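Local atomic coordinates of petrobactin biosynthesis protein AsbB (Bacillus anthracis, PDB entry 3TO3), a protein that catalyses the ATP-dependent condensation of spermidine with citryl-spermidine intermediates in the biosynthesis of petrobactin, a siderophore for iron acquisition and virulence. Residues Pro245-Gln250 with Val300-Leu305. Numbering follows the deposited sequence.
Sequences PVHPWQ and VSLNIL
Q250 meets N303 with both ends of its carboxamide. Its OE1 accepts from the backbone N of N303 at 2.7 Å, with that N-H tilted from the carbonyl plane, while its NE2 donates almost straight to N303 OD1 at 2.9 Å. The pair closes a ring through one residue's backbone and side chain; the side-chain amide planes of Q250 and N303 lie 30° apart. A bend at chi2 (83°) brings the Q250 amide to N303, with CB and CG beside S301 O. The two bonds fix the rotation of this buried amide; S365 adds to the hold, its O accepting from Q250 NE2 and its OG bonding N303 OD1.

Next to this pair, L302 CD1 sits over one face of the H247 imidazole, a CH-pi contact 3.9 Å from the ring centroid, and also touches W249 CE3. V300 CG2 packs near the plane of the same imidazole at its edge, 3.8 Å from H247 CB. I304 CG2 lies over the six-membered ring of W249, 4.0 Å from its centroid and offset toward the rim. A water accepts from H247 N and donates to S301 O, joining the two backbones where they make no direct bond.

H247 is itself held by its role as N-cap: ND1 accepts from W249 N at 2.8 Å, the donor lying in the plane of the imidazole. Y181 and F173 pack edge-to-face with H247 and W249, respectively. The capped start of helix 248-258, directly after strand 241-246, is thereby fitted against strand 297-306 of the mixed sheet in the IucA/IucC family region. L302 also touches R311, an ATP-binding residue of the adjoining strand, so this helix-on-sheet junction lies beside the nucleotide site of the synthetase, the L302 side chain about 8 Å from the bound ATP.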
# COMPACT_ATOMS: atom_id res chain seq x y z
N PRO B 245 1.72 -18.36 -16.78
CA PRO B 245 2.82 -17.39 -16.76
C PRO B 245 2.46 -16.20 -15.81
O PRO B 245 1.30 -15.79 -15.80
CB PRO B 245 2.96 -16.98 -18.22
CG PRO B 245 1.59 -17.17 -18.79
CD PRO B 245 0.87 -18.23 -17.98
N VAL B 246 3.43 -15.67 -15.07
CA VAL B 246 3.18 -14.64 -14.08
C VAL B 246 4.16 -13.50 -14.31
O VAL B 246 5.34 -13.74 -14.58
CB VAL B 246 3.38 -15.20 -12.67
CG1 VAL B 246 3.04 -14.17 -11.62
CG2 VAL B 246 2.56 -16.47 -12.47
N HIS B 247 3.68 -12.27 -14.23
CA HIS B 247 4.58 -11.12 -14.30
C HIS B 247 5.57 -11.24 -13.16
O HIS B 247 5.18 -11.49 -12.05
CB HIS B 247 3.77 -9.85 -14.17
CG HIS B 247 4.53 -8.61 -14.49
ND1 HIS B 247 5.64 -8.21 -13.77
CD2 HIS B 247 4.34 -7.67 -15.44
CE1 HIS B 247 6.11 -7.09 -14.29
NE2 HIS B 247 5.34 -6.74 -15.30
N PRO B 248 6.86 -11.04 -13.42
CA PRO B 248 7.81 -11.19 -12.31
C PRO B 248 7.58 -10.19 -11.17
O PRO B 248 7.91 -10.55 -10.05
CB PRO B 248 9.19 -10.98 -12.96
CG PRO B 248 8.91 -10.17 -14.21
CD PRO B 248 7.49 -10.52 -14.65
N TRP B 249 7.02 -9.00 -11.43
CA TRP B 249 6.70 -8.08 -10.30
C TRP B 249 5.57 -8.67 -9.49
O TRP B 249 5.56 -8.59 -8.26
CB TRP B 249 6.29 -6.65 -10.73
CG TRP B 249 6.09 -5.70 -9.57
CD1 TRP B 249 7.02 -4.83 -9.07
CD2 TRP B 249 4.91 -5.53 -8.76
NE1 TRP B 249 6.49 -4.13 -8.02
CE2 TRP B 249 5.20 -4.54 -7.80
CE3 TRP B 249 3.63 -6.11 -8.77
CZ2 TRP B 249 4.27 -4.12 -6.84
CZ3 TRP B 249 2.68 -5.68 -7.82
CH2 TRP B 249 3.02 -4.70 -6.86
N GLN B 250 4.60 -9.25 -10.18
CA GLN B 250 3.44 -9.82 -9.53
C GLN B 250 3.86 -11.00 -8.68
O GLN B 250 3.41 -11.15 -7.54
CB GLN B 250 2.39 -10.24 -10.54
CG GLN B 250 1.18 -10.84 -9.86
CD GLN B 250 0.22 -9.77 -9.38
OE1 GLN B 250 0.61 -8.62 -9.20
NE2 GLN B 250 -1.03 -10.13 -9.21
N VAL B 300 -1.37 -10.30 -18.30
CA VAL B 300 -1.28 -10.99 -17.01
C VAL B 300 -1.73 -10.12 -15.86
O VAL B 300 -1.78 -8.90 -15.98
CB VAL B 300 0.13 -11.52 -16.75
CG1 VAL B 300 0.48 -12.58 -17.76
CG2 VAL B 300 1.16 -10.37 -16.84
N SER B 301 -2.08 -10.75 -14.75
CA SER B 301 -2.53 -10.03 -13.56
C SER B 301 -1.42 -9.11 -13.01
O SER B 301 -0.25 -9.50 -12.97
CB SER B 301 -2.92 -11.03 -12.49
OG SER B 301 -4.16 -11.62 -12.82
N LEU B 302 -1.76 -7.89 -12.63
CA LEU B 302 -0.78 -7.06 -11.95
C LEU B 302 -1.45 -6.31 -10.83
O LEU B 302 -2.38 -5.54 -11.07
CB LEU B 302 -0.17 -6.11 -12.96
CG LEU B 302 1.13 -5.41 -12.63
CD1 LEU B 302 2.28 -6.42 -12.40
CD2 LEU B 302 1.43 -4.43 -13.78
N ASN B 303 -0.99 -6.43 -9.59
CA ASN B 303 -1.77 -5.70 -8.64
C ASN B 303 -1.09 -4.37 -8.36
O ASN B 303 -0.46 -4.18 -7.33
CB ASN B 303 -1.76 -6.51 -7.33
CG ASN B 303 -2.96 -7.45 -7.20
OD1 ASN B 303 -3.08 -8.46 -7.92
ND2 ASN B 303 -3.85 -7.13 -6.27
N ILE B 304 -1.52 -3.37 -9.11
CA ILE B 304 -1.03 -2.01 -9.01
C ILE B 304 -2.21 -1.19 -9.50
O ILE B 304 -3.09 -1.68 -10.24
CB ILE B 304 0.25 -1.65 -9.90
CG1 ILE B 304 -0.08 -1.65 -11.39
CG2 ILE B 304 1.48 -2.49 -9.58
CD1 ILE B 304 1.05 -1.08 -12.24
N LEU B 305 -2.22 0.05 -9.08
CA LEU B 305 -3.32 0.91 -9.42
C LEU B 305 -2.85 1.99 -10.38
O LEU B 305 -1.99 2.83 -10.05
CB LEU B 305 -3.90 1.50 -8.15
CG LEU B 305 -5.28 2.10 -8.30
CD1 LEU B 305 -6.27 1.30 -7.43
CD2 LEU B 305 -5.23 3.59 -7.93
O HOH W 1 0.97 -12.04 -13.18